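Long-range contacts in protease (Actinomadura keratinilytica, PDB 8C4X), which is probably a subtilisin-like serine endopeptidase of the S8 family, represented here by its inhibitor I9 propeptide domain: residues G17-T22 and I72-V77; V21-G26 and N49-K54. All coordinates share one frame; numbering follows the deposited sequence.

Contact 1. Residues G17-T22 and I72-V77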
ATOM      1  N   GLY B  17      -4.698   7.151   7.046  1.00 14.69           N
ATOM      2  CA  GLY B  17      -3.274   7.202   6.784  1.00 14.73           C
ATOM      3  C   GLY B  17      -2.566   5.866   6.723  1.00 13.60           C
ATOM      4  O   GLY B  17      -1.333   5.841   6.771  1.00 13.91           O
ATOM      5  N   GLN B  18      -3.299   4.747   6.627  1.00 11.46           N
ATOM      6  CA  GLN B  18      -2.698   3.420   6.660  1.00 14.14           C
ATOM      7  C   GLN B  18      -3.210   2.625   5.466  1.00 13.59           C
ATOM      8  O   GLN B  18      -4.416   2.634   5.196  1.00 11.14           O
ATOM      9  CB  GLN B  18      -3.037   2.718   7.981  1.00 11.96           C
ATOM     10  CG  GLN B  18      -2.214   1.501   8.286  1.00 14.36           C
ATOM     11  CD  GLN B  18      -2.329   1.107   9.745  1.00 18.59           C
ATOM     12  OE1 GLN B  18      -1.743   1.750  10.619  1.00 16.93           O
ATOM     13  NE2 GLN B  18      -3.075   0.036  10.016  1.00 16.26           N
ATOM     14  N   TYR B  19      -2.301   1.934   4.763  1.00 11.77           N
ATOM     15  CA  TYR B  19      -2.611   1.376   3.450  1.00 11.45           C
ATOM     16  C   TYR B  19      -2.012  -0.011   3.277  1.00 12.35           C
ATOM     17  O   TYR B  19      -1.013  -0.367   3.904  1.00 13.05           O
ATOM     18  CB  TYR B  19      -2.102   2.291   2.311  1.00 11.33           C
ATOM     19  CG  TYR B  19      -2.645   3.681   2.454  1.00 12.51           C
ATOM     20  CD1 TYR B  19      -3.883   4.020   1.916  1.00 13.29           C
ATOM     21  CD2 TYR B  19      -1.954   4.629   3.188  1.00 12.52           C
ATOM     22  CE1 TYR B  19      -4.404   5.299   2.077  1.00 15.40           C
ATOM     23  CE2 TYR B  19      -2.462   5.907   3.364  1.00 12.80           C
ATOM     24  CZ  TYR B  19      -3.682   6.233   2.805  1.00 13.88           C
ATOM     25  OH  TYR B  19      -4.179   7.502   2.981  1.00 19.44           O
ATOM     26  N   ILE B  20      -2.669  -0.793   2.423  1.00 11.26           N
ATOM     27  CA  ILE B  20      -2.140  -2.039   1.884  1.00 11.08           C
ATOM     28  C   ILE B  20      -1.779  -1.785   0.428  1.00 10.61           C
ATOM     29  O   ILE B  20      -2.629  -1.349  -0.354  1.00 12.23           O
ATOM     30  CB  ILE B  20      -3.172  -3.173   1.979  1.00 10.04           C
ATOM     31  CG1 ILE B  20      -3.511  -3.484   3.437  1.00 11.34           C
ATOM     32  CG2 ILE B  20      -2.685  -4.423   1.261  1.00 11.25           C
ATOM     33  CD1 ILE B  20      -4.792  -4.273   3.578  1.00 13.06           C
ATOM     34  N   VAL B  21      -0.541  -2.102   0.055  1.00 10.36           N
ATOM     35  CA  VAL B  21      -0.028  -1.841  -1.286  1.00 10.28           C
ATOM     36  C   VAL B  21       0.387  -3.167  -1.911  1.00 10.29           C
ATOM     37  O   VAL B  21       1.086  -3.962  -1.273  1.00 12.58           O
ATOM     38  CB  VAL B  21       1.166  -0.872  -1.240  1.00 11.98           C
ATOM     39  CG1 VAL B  21       1.697  -0.610  -2.655  1.00 14.12           C
ATOM     40  CG2 VAL B  21       0.771   0.427  -0.551  1.00 13.59           C
ATOM     41  N   THR B  22      -0.038  -3.416  -3.148  1.00 12.00           N
ATOM     42  CA  THR B  22       0.496  -4.574  -3.850  1.00 13.49           C
ATOM     43  C   THR B  22       1.259  -4.112  -5.079  1.00 10.46           C
ATOM     44  O   THR B  22       0.961  -3.066  -5.670  1.00 12.98           O
ATOM     45  CB  THR B  22      -0.568  -5.624  -4.259  1.00 21.65           C
ATOM     46  OG1 THR B  22      -1.281  -5.199  -5.421  1.00 21.60           O
ATOM     47  CG2 THR B  22      -1.548  -5.908  -3.118  1.00 18.11           C
ATOM     48  N   ILE B  72      -3.476   0.003  -4.425  1.00 16.40           N
ATOM     49  CA  ILE B  72      -3.378   0.650  -3.122  1.00 13.05           C
ATOM     50  C   ILE B  72      -4.771   0.649  -2.511  1.00 12.48           C
ATOM     51  O   ILE B  72      -5.742   1.046  -3.165  1.00 15.33           O
ATOM     52  CB  ILE B  72      -2.835   2.093  -3.204  1.00 13.42           C
ATOM     53  CG1 ILE B  72      -1.472   2.141  -3.897  1.00 15.72           C
ATOM     54  CG2 ILE B  72      -2.729   2.679  -1.810  1.00 16.80           C
ATOM     55  CD1 ILE B  72      -0.977   3.586  -4.117  1.00 18.26           C
ATOM     56  N   GLU B  73      -4.873   0.215  -1.257  1.00 13.82           N
ATOM     57  CA  GLU B  73      -6.153   0.098  -0.579  1.00 12.63           C
ATOM     58  C   GLU B  73      -6.007   0.675   0.822  1.00 10.97           C
ATOM     59  O   GLU B  73      -5.053   0.343   1.528  1.00 11.20           O
ATOM     60  CB  GLU B  73      -6.568  -1.380  -0.533  1.00 17.78           C
ATOM     61  CG  GLU B  73      -7.811  -1.727   0.243  1.00 19.16           C
ATOM     62  CD  GLU B  73      -8.041  -3.228   0.284  1.00 17.96           C
ATOM     63  OE1 GLU B  73      -7.883  -3.895  -0.768  1.00 13.78           O
ATOM     64  OE2 GLU B  73      -8.359  -3.747   1.370  1.00 15.49           O
ATOM     65  N   GLN B  74      -6.945   1.514   1.244  1.00 11.04           N
ATOM     66  CA  GLN B  74      -6.910   1.963   2.629  1.00 11.19           C
ATOM     67  C   GLN B  74      -7.170   0.786   3.566  1.00 12.47           C
ATOM     68  O   GLN B  74      -8.055  -0.040   3.323  1.00 11.61           O
ATOM     69  CB  GLN B  74      -7.943   3.059   2.873  1.00 11.27           C
ATOM     70  CG  GLN B  74      -7.878   3.613   4.303  1.00 12.61           C
ATOM     71  CD  GLN B  74      -8.987   4.591   4.614  1.00 13.86           C
ATOM     72  OE1 GLN B  74     -10.057   4.546   4.011  1.00 17.40           O
ATOM     73  NE2 GLN B  74      -8.737   5.480   5.566  1.00 19.06           N
ATOM     74  N   ASP B  75      -6.367   0.701   4.624  1.00  9.77           N
ATOM     75  CA  ASP B  75      -6.578  -0.319   5.645  1.00 10.22           C
ATOM     76  C   ASP B  75      -7.916  -0.078   6.336  1.00 10.15           C
ATOM     77  O   ASP B  75      -8.398   1.056   6.418  1.00 11.04           O
ATOM     78  CB  ASP B  75      -5.425  -0.286   6.647  1.00 10.49           C
ATOM     79  CG  ASP B  75      -5.172  -1.636   7.327  1.00 12.53           C
ATOM     80  OD1 ASP B  75      -5.829  -2.645   6.993  1.00 10.84           O
ATOM     81  OD2 ASP B  75      -4.278  -1.685   8.199  1.00 13.47           O
ATOM     82  N   ALA B  76      -8.516  -1.152   6.850  1.00  9.02           N
ATOM     83  CA  ALA B  76      -9.859  -1.066   7.415  1.00  9.31           C
ATOM     84  C   ALA B  76      -9.973  -1.959   8.647  1.00  9.57           C
ATOM     85  O   ALA B  76      -9.162  -2.865   8.864  1.00 10.28           O
ATOM     86  CB  ALA B  76     -10.929  -1.448   6.368  1.00  8.67           C
ATOM     87  N   VAL B  77     -10.997  -1.699   9.461  1.00 10.63           N
ATOM     88  CA  VAL B  77     -11.171  -2.472  10.688  1.00 11.54           C
ATOM     89  C   VAL B  77     -11.786  -3.831  10.381  1.00 14.41           C
ATOM     90  O   VAL B  77     -12.544  -4.006   9.425  1.00 14.37           O
ATOM     91  CB  VAL B  77     -12.021  -1.717  11.730  1.00 11.32           C
ATOM     92  CG1 VAL B  77     -11.296  -0.484  12.217  1.00 14.84           C
ATOM     93  CG2 VAL B  77     -13.417  -1.383  11.173  1.00 13.88           C
TER
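Gln18 and Asp75 both carry CG anti to the backbone N (chi1 -166° and -153°), each beside its own carbonyl carbon, and the two side chains run side by side, pointing the same way. They meet where strand 18-23 pairs antiparallel with strand 69-76, in the sheet of the inhibitor I9 domain. Gln18 NE2 donates to Asp75 OD2 at 2.8 Å; the bond reaches the anti side of that oxygen and lies almost in the amide plane, although amide and carboxylate are turned 42° apart. Lys54 and Gln41 both hold Gln18 OE1, so the lysine charge would probably polarise the amide and strengthen its N-H donor. The other carboxylate oxygen, Asp75 OD1, rests 3.9 Å from Ile20 CD1.

Three backbone bonds join the strands. Asp75 N gives to Gln18 O at 2.8 Å, and Ile20 with Glu73 is a hydrogen-bonded pair, closed by Ile20 N to Glu73 O (2.8 Å) and Glu73 N to Ile20 O (2.9 Å). On the face covered by helix 57-64, Ile72 CG2 lies 4.1 Å from Tyr19 CD1 and 4.3 Å from Val21 CG2, and Leu60 of that helix packs on Tyr19 and Ile72. Tyr19 also puts its ring edge near Glu73 O, the same oxygen that takes a CA-H...O contact from Tyr19 CA at 3.3 Å.

Contact 2. Residues V21-G26 and N49-K54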
ATOM      1  N   VAL B  21      -0.541  -2.102   0.055  1.00 10.36           N
ATOM      2  CA  VAL B  21      -0.028  -1.841  -1.286  1.00 10.28           C
ATOM      3  C   VAL B  21       0.387  -3.167  -1.911  1.00 10.29           C
ATOM      4  O   VAL B  21       1.086  -3.962  -1.273  1.00 12.58           O
ATOM      5  CB  VAL B  21       1.166  -0.872  -1.240  1.00 11.98           C
ATOM      6  CG1 VAL B  21       1.697  -0.610  -2.655  1.00 14.12           C
ATOM      7  CG2 VAL B  21       0.771   0.427  -0.551  1.00 13.59           C
ATOM      8  N   THR B  22      -0.038  -3.416  -3.148  1.00 12.00           N
ATOM      9  CA  THR B  22       0.496  -4.574  -3.850  1.00 13.49           C
ATOM     10  C   THR B  22       1.259  -4.112  -5.079  1.00 10.46           C
ATOM     11  O   THR B  22       0.961  -3.066  -5.670  1.00 12.98           O
ATOM     12  CB  THR B  22      -0.568  -5.624  -4.259  1.00 21.65           C
ATOM     13  OG1 THR B  22      -1.281  -5.199  -5.421  1.00 21.60           O
ATOM     14  CG2 THR B  22      -1.548  -5.908  -3.118  1.00 18.11           C
ATOM     15  N   LEU B  23       2.282  -4.888  -5.405  1.00 13.96           N
ATOM     16  CA  LEU B  23       3.215  -4.600  -6.480  1.00 14.05           C
ATOM     17  C   LEU B  23       3.050  -5.645  -7.576  1.00 16.95           C
ATOM     18  O   LEU B  23       2.636  -6.777  -7.317  1.00 18.18           O
ATOM     19  CB  LEU B  23       4.656  -4.603  -5.956  1.00 13.15           C
ATOM     20  CG  LEU B  23       4.884  -3.707  -4.731  1.00 13.73           C
ATOM     21  CD1 LEU B  23       6.348  -3.727  -4.242  1.00 14.62           C
ATOM     22  CD2 LEU B  23       4.439  -2.283  -5.019  1.00 15.50           C
ATOM     23  N   LYS B  24       3.377  -5.252  -8.804  1.00 17.26           N
ATOM     24  CA  LYS B  24       3.218  -6.148  -9.938  1.00 21.43           C
ATOM     25  C   LYS B  24       4.139  -7.357  -9.801  1.00 20.99           C
ATOM     26  O   LYS B  24       5.119  -7.351  -9.051  1.00 19.13           O
ATOM     27  CB  LYS B  24       3.500  -5.398 -11.241  1.00 17.76           C
ATOM     28  CG  LYS B  24       2.495  -4.285 -11.516  1.00 21.05           C
ATOM     29  CD  LYS B  24       2.805  -3.538 -12.807  1.00 30.73           C
ATOM     30  CE  LYS B  24       1.821  -2.399 -13.032  1.00 32.15           C
ATOM     31  NZ  LYS B  24       2.112  -1.656 -14.292  1.00 39.33           N
ATOM     32  N   LYS B  25       3.806  -8.411 -10.545  1.00 20.44           N
ATOM     33  CA  LYS B  25       4.613  -9.620 -10.523  1.00 22.11           C
ATOM     34  C   LYS B  25       6.053  -9.300 -10.898  1.00 21.25           C
ATOM     35  O   LYS B  25       6.314  -8.540 -11.837  1.00 23.24           O
ATOM     36  CB  LYS B  25       4.029 -10.661 -11.480  1.00 34.79           C
ATOM     37  CG  LYS B  25       4.278 -12.102 -11.071  1.00 39.82           C
ATOM     38  CD  LYS B  25       5.383 -12.735 -11.899  1.00 45.33           C
ATOM     39  N   GLY B  26       6.991  -9.867 -10.135  1.00 25.56           N
ATOM     40  CA  GLY B  26       8.408  -9.659 -10.355  1.00 31.09           C
ATOM     41  C   GLY B  26       8.992  -8.417  -9.719  1.00 28.30           C
ATOM     42  O   GLY B  26      10.218  -8.239  -9.755  1.00 28.10           O
ATOM     43  N   ASN B  49       1.976  -9.953  -3.137  1.00 13.07           N
ATOM     44  CA  ASN B  49       3.259  -9.293  -3.355  1.00 13.33           C
ATOM     45  C   ASN B  49       3.040  -7.856  -2.912  1.00 11.14           C
ATOM     46  O   ASN B  49       2.591  -7.018  -3.685  1.00 14.17           O
ATOM     47  CB  ASN B  49       3.688  -9.378  -4.815  1.00 15.05           C
ATOM     48  CG  ASN B  49       5.132  -8.969  -5.017  1.00 17.07           C
ATOM     49  OD1 ASN B  49       5.994  -9.293  -4.200  1.00 18.23           O
ATOM     50  ND2 ASN B  49       5.408  -8.268  -6.120  1.00 15.84           N
ATOM     51  N   GLY B  50       3.297  -7.569  -1.641  1.00 12.45           N
ATOM     52  CA  GLY B  50       2.889  -6.267  -1.160  1.00 12.43           C
ATOM     53  C   GLY B  50       3.333  -6.017   0.258  1.00 11.85           C
ATOM     54  O   GLY B  50       4.160  -6.740   0.817  1.00 12.48           O
ATOM     55  N   PHE B  51       2.752  -4.975   0.837  1.00 12.02           N
ATOM     56  CA  PHE B  51       3.123  -4.553   2.178  1.00  9.28           C
ATOM     57  C   PHE B  51       2.018  -3.662   2.710  1.00 11.72           C
ATOM     58  O   PHE B  51       1.133  -3.224   1.970  1.00 11.57           O
ATOM     59  CB  PHE B  51       4.475  -3.818   2.183  1.00 12.87           C
ATOM     60  CG  PHE B  51       4.483  -2.544   1.367  1.00 13.22           C
ATOM     61  CD1 PHE B  51       4.800  -2.571   0.011  1.00 13.95           C
ATOM     62  CD2 PHE B  51       4.179  -1.322   1.959  1.00 12.56           C
ATOM     63  CE1 PHE B  51       4.803  -1.402  -0.753  1.00 14.64           C
ATOM     64  CE2 PHE B  51       4.188  -0.139   1.207  1.00 14.50           C
ATOM     65  CZ  PHE B  51       4.509  -0.181  -0.151  1.00 14.72           C
ATOM     66  N   SER B  52       2.077  -3.399   4.007  1.00 11.52           N
ATOM     67  CA  SER B  52       1.202  -2.417   4.624  1.00 11.64           C
ATOM     68  C   SER B  52       2.064  -1.384   5.329  1.00 11.80           C
ATOM     69  O   SER B  52       3.170  -1.690   5.790  1.00 12.63           O
ATOM     70  CB  SER B  52       0.200  -3.068   5.607  1.00 13.24           C
ATOM     71  OG  SER B  52       0.859  -3.732   6.668  1.00 13.91           O
ATOM     72  N   ALA B  53       1.560  -0.156   5.397  1.00 12.04           N
ATOM     73  CA  ALA B  53       2.352   0.913   5.986  1.00 11.63           C
ATOM     74  C   ALA B  53       1.473   2.119   6.246  1.00 12.84           C
ATOM     75  O   ALA B  53       0.432   2.312   5.608  1.00 12.70           O
ATOM     76  CB  ALA B  53       3.525   1.304   5.078  1.00 12.99           C
ATOM     77  N   LYS B  54       1.915   2.931   7.198  1.00 17.10           N
ATOM     78  CA  LYS B  54       1.420   4.291   7.313  1.00 13.61           C
ATOM     79  C   LYS B  54       2.084   5.132   6.234  1.00 14.72           C
ATOM     80  O   LYS B  54       3.291   5.016   6.010  1.00 19.04           O
ATOM     81  CB  LYS B  54       1.721   4.860   8.697  1.00 15.09           C
ATOM     82  CG  LYS B  54       0.868   4.243   9.796  1.00 22.10           C
ATOM     83  CD  LYS B  54       0.691   5.184  10.970  1.00 33.18           C
ATOM     84  CE  LYS B  54      -0.146   4.533  12.071  1.00 37.81           C
ATOM     85  NZ  LYS B  54      -1.569   4.309  11.655  1.00 28.68           N
TER
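Asn49 O opens the pairing by accepting the N-H of Leu23 (O to N 2.8 Å), and the same oxygen sits beside Thr22 CA. The Asn49 CG is anti to the backbone N (chi1 -168°), and ND2 bonds to Val27 O while reaching weakly to Lys24 O (3.1 Å) and Leu23 O (3.4 Å); one amide thus spans the end of the strand and the loop after it. At Gly50 the strands come close, its CA 4.0 Å from Thr22 CA; a CB here would collide with Val21 O. Phe51 forms a hydrogen-bonded pair with Val21, Val21 N to Phe51 O at 2.8 Å and Phe51 N to Val21 O at 2.9 Å. The Phe51 ring lies alongside Val21, whose CB stands over one ring face in a CH-pi contact, 3.8 Å from the centroid of Phe51. Leu23 CD2 approaches the ring atom CE1 obliquely, and Val33 of helix 29-36 also packs on Phe51. An alanine in place of Phe51 would probably open a gap next to Val33 and deprive Val21 of its aromatic partner. Such central antiparallel strands with helices packed on their apolar face are typical of the ferredoxin-like fold of subtilisin propeptides.

Overall arrangement
Contacts 1 and 2 flank strand 18-23, which pairs with 69-76 on one side and 50-54 on the other, and they share Val21 and Thr22. Both are partly buried. Their apolar halves meet on one sheet face: helix 57-64 covers Tyr19, Val21 and Ile72 of contact 1, while helix 29-36 covers Leu23 and Phe51 of contact 2. A backbone ladder is common to both. Contact 1 differs by its side-chain amide-to-carboxylate bond at a partly exposed end of the strand pair, contact 2 by an aromatic face and a loop asparagine next to the strand. A probable hydrogen bond from Tyr19 N to Ala53 O joins the two directly.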